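Local structure of AgaA (Rhizobium radiobacter, 6HLX) at residues T76-L90 and L102-V116. The protein binds the opine agropinic acid as the periplasmic solute-binding component of an ABC transporter, serving its import into the bacterium. Sequence-based numbering, arbitrary orientation.
With EDO (1,2-ethanediol), chain B; EDO (1,2-ethanediol), chain C.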
loop_
_atom_site.group_PDB
_atom_site.type_symbol
_atom_site.label_atom_id
_atom_site.label_comp_id
_atom_site.label_asym_id
_atom_site.label_seq_id
_atom_site.Cartn_x
_atom_site.Cartn_y
_atom_site.Cartn_z
ATOM N N THR A 76 -19.641 -21.368 8.112
ATOM C CA THR A 76 -20.121 -20.702 6.898
ATOM C C THR A 76 -19.928 -19.199 6.984
ATOM O O THR A 76 -20.101 -18.611 8.053
ATOM C CB THR A 76 -21.594 -21.072 6.664
ATOM O OG1 THR A 76 -21.660 -22.487 6.503
ATOM C CG2 THR A 76 -22.194 -20.405 5.417
ATOM N N VAL A 77 -19.565 -18.581 5.865
ATOM C CA VAL A 77 -19.411 -17.115 5.811
ATOM C C VAL A 77 -20.809 -16.510 5.821
ATOM O O VAL A 77 -21.632 -16.851 4.967
ATOM C CB VAL A 77 -18.611 -16.651 4.569
ATOM C CG1 VAL A 77 -18.547 -15.115 4.507
ATOM C CG2 VAL A 77 -17.205 -17.242 4.574
ATOM N N THR A 78 -21.091 -15.626 6.794
ATOM C CA THR A 78 -22.429 -15.034 6.898
ATOM C C THR A 78 -22.336 -13.515 7.010
ATOM O O THR A 78 -21.254 -12.955 7.271
ATOM C CB THR A 78 -23.199 -15.595 8.117
ATOM O OG1 THR A 78 -22.651 -15.038 9.308
ATOM C CG2 THR A 78 -23.203 -17.139 8.182
ATOM N N SER A 79 -23.498 -12.857 6.899
ATOM C CA SER A 79 -23.594 -11.408 7.008
ATOM C C SER A 79 -23.159 -10.877 8.371
ATOM O O SER A 79 -22.593 -9.773 8.439
ATOM C CB SER A 79 -24.997 -10.935 6.661
ATOM O OG SER A 79 -25.952 -11.578 7.478
ATOM N N ALA A 80 -23.348 -11.675 9.442
ATOM C CA ALA A 80 -22.887 -11.259 10.778
ATOM C C ALA A 80 -21.351 -11.166 10.829
ATOM O O ALA A 80 -20.811 -10.320 11.556
ATOM C CB ALA A 80 -23.389 -12.228 11.829
ATOM N N ASP A 81 -20.647 -12.029 10.062
ATOM C CA ASP A 81 -19.174 -12.013 9.988
ATOM C C ASP A 81 -18.711 -10.750 9.253
ATOM O O ASP A 81 -17.751 -10.108 9.666
ATOM C CB ASP A 81 -18.640 -13.288 9.302
ATOM C CG ASP A 81 -19.158 -14.535 9.990
ATOM O OD1 ASP A 81 -19.047 -14.613 11.245
ATOM O OD2 ASP A 81 -19.712 -15.416 9.286
ATOM N N VAL A 82 -19.394 -10.399 8.157
ATOM C CA VAL A 82 -19.080 -9.180 7.413
ATOM C C VAL A 82 -19.302 -7.968 8.321
ATOM O O VAL A 82 -18.420 -7.111 8.424
ATOM C CB VAL A 82 -19.904 -9.069 6.114
ATOM C CG1 VAL A 82 -19.640 -7.725 5.407
ATOM C CG2 VAL A 82 -19.615 -10.253 5.188
ATOM N N LYS A 83 -20.444 -7.927 9.041
ATOM C CA LYS A 83 -20.729 -6.786 9.914
ATOM C C LYS A 83 -19.675 -6.639 11.031
ATOM O O LYS A 83 -19.164 -5.535 11.246
ATOM C CB LYS A 83 -22.145 -6.903 10.503
ATOM C CG LYS A 83 -22.547 -5.731 11.393
ATOM C CD LYS A 83 -24.055 -5.691 11.639
ATOM C CE LYS A 83 -24.420 -4.533 12.544
ATOM N NZ LYS A 83 -25.890 -4.424 12.703
ATOM N N ALA A 84 -19.317 -7.746 11.711
ATOM C CA ALA A 84 -18.304 -7.705 12.783
ATOM C C ALA A 84 -16.937 -7.239 12.242
ATOM O O ALA A 84 -16.243 -6.448 12.901
ATOM C CB ALA A 84 -18.172 -9.083 13.435
ATOM N N SER A 85 -16.569 -7.704 11.025
ATOM C CA SER A 85 -15.292 -7.359 10.394
ATOM C C SER A 85 -15.258 -5.863 10.078
ATOM O O SER A 85 -14.263 -5.200 10.387
ATOM C CB SER A 85 -15.062 -8.200 9.146
ATOM O OG SER A 85 -14.908 -9.561 9.541
ATOM N N LEU A 86 -16.359 -5.330 9.503
ATOM C CA LEU A 86 -16.463 -3.903 9.189
ATOM C C LEU A 86 -16.490 -3.053 10.443
ATOM O O LEU A 86 -15.830 -2.018 10.485
ATOM C CB LEU A 86 -17.681 -3.616 8.294
ATOM C CG LEU A 86 -17.623 -4.216 6.878
ATOM C CD1 LEU A 86 -18.929 -3.966 6.127
ATOM C CD2 LEU A 86 -16.421 -3.686 6.072
ATOM N N GLU A 87 -17.214 -3.496 11.485
ATOM C CA GLU A 87 -17.263 -2.754 12.755
ATOM C C GLU A 87 -15.888 -2.593 13.401
ATOM O O GLU A 87 -15.616 -1.542 14.002
ATOM C CB GLU A 87 -18.274 -3.363 13.704
ATOM C CG GLU A 87 -19.672 -2.901 13.340
ATOM C CD GLU A 87 -20.790 -3.512 14.156
ATOM O OE1 GLU A 87 -21.917 -2.975 14.090
ATOM O OE2 GLU A 87 -20.549 -4.526 14.853
ATOM N N ARG A 88 -15.001 -3.595 13.228
ATOM C CA ARG A 88 -13.625 -3.508 13.755
ATOM C C ARG A 88 -12.835 -2.416 13.025
ATOM O O ARG A 88 -12.033 -1.705 13.638
ATOM C CB ARG A 88 -12.919 -4.872 13.659
ATOM C CG ARG A 88 -11.602 -4.876 14.394
ATOM C CD ARG A 88 -11.123 -6.231 14.851
ATOM N NE ARG A 88 -9.873 -6.020 15.567
ATOM C CZ ARG A 88 -8.669 -6.339 15.107
ATOM N NH1 ARG A 88 -8.540 -6.996 13.955
ATOM N NH2 ARG A 88 -7.585 -6.035 15.809
ATOM N N ILE A 89 -13.076 -2.259 11.725
ATOM C CA ILE A 89 -12.399 -1.220 10.938
ATOM C C ILE A 89 -12.891 0.165 11.372
ATOM O O ILE A 89 -12.101 1.105 11.532
ATOM C CB ILE A 89 -12.639 -1.440 9.420
ATOM C CG1 ILE A 89 -11.998 -2.795 8.971
ATOM C CG2 ILE A 89 -12.061 -0.237 8.607
ATOM C CD1 ILE A 89 -12.525 -3.332 7.560
ATOM N N LEU A 90 -14.207 0.278 11.568
ATOM C CA LEU A 90 -14.862 1.544 11.910
ATOM C C LEU A 90 -14.629 2.036 13.331
ATOM O O LEU A 90 -14.888 3.206 13.621
ATOM C CB LEU A 90 -16.376 1.423 11.646
ATOM C CG LEU A 90 -16.784 1.131 10.189
ATOM C CD1 LEU A 90 -18.290 0.768 10.098
ATOM C CD2 LEU A 90 -16.433 2.286 9.263
ATOM N N LEU A 102 -13.084 4.205 5.248
ATOM C CA LEU A 102 -14.322 3.430 5.349
ATOM C C LEU A 102 -15.331 4.104 6.292
ATOM O O LEU A 102 -16.471 3.640 6.357
ATOM C CB LEU A 102 -14.031 1.990 5.825
ATOM C CG LEU A 102 -13.558 1.015 4.749
ATOM C CD1 LEU A 102 -12.073 1.198 4.451
ATOM C CD2 LEU A 102 -13.777 -0.413 5.202
ATOM N N SER A 103 -14.931 5.224 6.988
ATOM C CA SER A 103 -15.732 5.884 8.036
ATOM C C SER A 103 -17.088 6.446 7.588
ATOM O O SER A 103 -17.937 6.717 8.445
ATOM C CB SER A 103 -14.936 6.986 8.749
ATOM O OG SER A 103 -14.680 8.058 7.856
ATOM N N SER A 104 -17.317 6.578 6.272
ATOM C CA SER A 104 -18.617 7.035 5.766
ATOM C C SER A 104 -19.700 5.959 5.940
ATOM O O SER A 104 -20.869 6.281 5.808
ATOM C CB SER A 104 -18.517 7.479 4.317
ATOM O OG SER A 104 -17.981 6.436 3.524
ATOM N N ILE A 105 -19.329 4.704 6.246
ATOM C CA ILE A 105 -20.331 3.658 6.498
ATOM C C ILE A 105 -21.066 4.057 7.793
ATOM O O ILE A 105 -20.435 4.105 8.851
ATOM C CB ILE A 105 -19.710 2.241 6.612
ATOM C CG1 ILE A 105 -19.090 1.793 5.263
ATOM C CG2 ILE A 105 -20.771 1.256 7.116
ATOM C CD1 ILE A 105 -18.110 0.531 5.373
ATOM N N SER A 106 -22.370 4.373 7.705
ATOM C CA SER A 106 -23.122 4.789 8.898
ATOM C C SER A 106 -24.102 3.737 9.404
ATOM O O SER A 106 -24.521 3.801 10.560
ATOM C CB SER A 106 -23.820 6.135 8.679
ATOM O OG SER A 106 -24.659 6.112 7.537
ATOM N N LYS A 107 -24.506 2.803 8.544
ATOM C CA LYS A 107 -25.438 1.742 8.930
ATOM C C LYS A 107 -25.048 0.450 8.232
ATOM O O LYS A 107 -24.708 0.482 7.045
ATOM C CB LYS A 107 -26.871 2.161 8.538
ATOM C CG LYS A 107 -27.959 1.188 8.999
ATOM C CD LYS A 107 -29.343 1.833 8.987
ATOM C CE LYS A 107 -29.983 1.832 7.620
ATOM N NZ LYS A 107 -31.384 2.337 7.660
ATOM N N ILE A 108 -25.063 -0.677 8.971
ATOM C CA ILE A 108 -24.784 -1.993 8.403
ATOM C C ILE A 108 -25.981 -2.867 8.772
ATOM O O ILE A 108 -26.227 -3.113 9.960
ATOM C CB ILE A 108 -23.461 -2.634 8.901
ATOM C CG1 ILE A 108 -22.239 -1.712 8.654
ATOM C CG2 ILE A 108 -23.267 -4.020 8.219
ATOM C CD1 ILE A 108 -20.942 -2.078 9.488
ATOM N N GLU A 109 -26.711 -3.333 7.763
ATOM C CA GLU A 109 -27.897 -4.170 7.989
ATOM C C GLU A 109 -27.616 -5.582 7.509
ATOM O O GLU A 109 -26.877 -5.777 6.534
ATOM C CB GLU A 109 -29.113 -3.599 7.273
ATOM C CG GLU A 109 -29.544 -2.241 7.792
ATOM C CD GLU A 109 -30.676 -1.650 6.985
ATOM O OE1 GLU A 109 -30.426 -1.212 5.838
ATOM O OE2 GLU A 109 -31.819 -1.632 7.500
ATOM N N THR A 110 -28.182 -6.568 8.209
ATOM C CA THR A 110 -28.015 -7.992 7.874
ATOM C C THR A 110 -29.437 -8.609 7.803
ATOM O O THR A 110 -29.813 -9.324 8.732
ATOM C CB THR A 110 -27.077 -8.663 8.922
ATOM O OG1 THR A 110 -27.671 -8.490 10.210
ATOM C CG2 THR A 110 -25.664 -8.043 8.940
ATOM N N PRO A 111 -30.244 -8.311 6.740
ATOM C CA PRO A 111 -31.646 -8.820 6.688
ATOM C C PRO A 111 -31.779 -10.334 6.682
ATOM O O PRO A 111 -32.792 -10.876 7.129
ATOM C CB PRO A 111 -32.235 -8.183 5.423
ATOM C CG PRO A 111 -31.062 -7.803 4.598
ATOM C CD PRO A 111 -29.933 -7.481 5.557
ATOM N N ASP A 112 -30.754 -11.012 6.174
ATOM C CA ASP A 112 -30.644 -12.466 6.225
ATOM C C ASP A 112 -29.180 -12.866 6.293
ATOM O O ASP A 112 -28.295 -12.007 6.159
ATOM C CB ASP A 112 -31.446 -13.183 5.114
ATOM C CG ASP A 112 -31.005 -12.913 3.698
ATOM O OD1 ASP A 112 -29.786 -12.905 3.448
ATOM O OD2 ASP A 112 -31.886 -12.768 2.823
ATOM N N GLU A 113 -28.913 -14.156 6.514
ATOM C CA GLU A 113 -27.536 -14.652 6.646
ATOM C C GLU A 113 -26.667 -14.413 5.409
ATOM O O GLU A 113 -25.435 -14.425 5.527
ATOM C CB GLU A 113 -27.535 -16.158 6.988
ATOM C CG GLU A 113 -27.859 -16.448 8.442
ATOM C CD GLU A 113 -27.292 -17.743 8.998
ATOM O OE1 GLU A 113 -27.016 -18.677 8.207
ATOM O OE2 GLU A 113 -27.120 -17.821 10.236
ATOM N N LYS A 114 -27.296 -14.233 4.221
ATOM C CA LYS A 114 -26.542 -14.066 2.978
ATOM C C LYS A 114 -26.647 -12.682 2.353
ATOM O O LYS A 114 -26.279 -12.516 1.184
ATOM C CB LYS A 114 -26.948 -15.149 1.960
ATOM C CG LYS A 114 -26.636 -16.595 2.409
ATOM C CD LYS A 114 -25.212 -16.767 2.956
ATOM C CE LYS A 114 -24.990 -18.112 3.613
ATOM N NZ LYS A 114 -24.722 -19.162 2.603
ATOM N N THR A 115 -27.066 -11.679 3.128
ATOM C CA THR A 115 -27.192 -10.321 2.602
ATOM C C THR A 115 -26.666 -9.299 3.590
ATOM O O THR A 115 -27.034 -9.343 4.761
ATOM C CB THR A 115 -28.672 -10.002 2.268
ATOM O OG1 THR A 115 -29.251 -11.069 1.502
ATOM C CG2 THR A 115 -28.850 -8.658 1.552
ATOM N N VAL A 116 -25.826 -8.381 3.101
ATOM C CA VAL A 116 -25.283 -7.254 3.866
ATOM C C VAL A 116 -25.669 -5.989 3.112
ATOM O O VAL A 116 -25.426 -5.899 1.912
ATOM C CB VAL A 116 -23.740 -7.295 4.004
ATOM C CG1 VAL A 116 -23.230 -6.136 4.874
ATOM C CG2 VAL A 116 -23.273 -8.618 4.546
HETATM C C1 EDO B . -31.067 -6.218 9.967
HETATM O O1 EDO B . -29.981 -5.527 10.556
HETATM C C2 EDO B . -31.975 -5.220 9.217
HETATM O O2 EDO B . -32.646 -5.893 8.157
HETATM C C1 EDO C . -22.268 0.569 12.429
HETATM O O1 EDO C . -22.863 -0.702 12.665
HETATM C C2 EDO C . -21.039 0.749 13.360
HETATM O O2 EDO C . -20.412 1.998 13.096
HETATM O O HOH W 1 -21.839 -18.303 2.593
HETATM O O HOH W 2 -27.403 -6.758 12.315
#
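Ser79, the first residue of helix 79-90, bonds to the turn that joins strands 105-110 and 115-120. Its N donates to Glu113 O (2.8 Å) from above the carbonyl plane, and its OG to Asp112 O (2.7 Å). With chi1 at 56°, OG sits between its own N and carbonyl carbon, directed at the turn, while CB rests 3.6 Å from Val116 CG2. Thr115 N reaches Asp112 O from the face opposite Ser79 OG, and Asp112 OD1 closes an Asx turn by accepting from Lys114 N. The helix lies nearly antiparallel to edge strand 105-110 (164°) on one face of the five-stranded antiparallel sheet. Packing is close along its inner side: Val82 leans on Val116, Leu86 CB meets Ile108 CD1 at 3.8 Å, and Leu90 spreads its branches, CD1 between Ile105 and Ile108, CD2 against Leu102 O. Leu118 of strand 115-120 touches both Leu86 and Ile108.

The outer margin is looser and wet. Lys83 runs fully extended across Ile108, its CG 3.7 Å from Ile108 CG2, and NZ then bonds Ile108 O (3.1 Å) and a water shared with Thr110 OG1. An ethanediol, probably from the crystallisation liquor, donates to Glu87 OE1. Beyond the helix N-terminus, another water links Val77 O to Lys114 NZ. Directional bonds from the Ser79 backbone and hydroxyl to successive turn carbonyls thus fix where the helix starts, whereas less directional aliphatic contacts hold the rest, joined at the watery edge by Lys83.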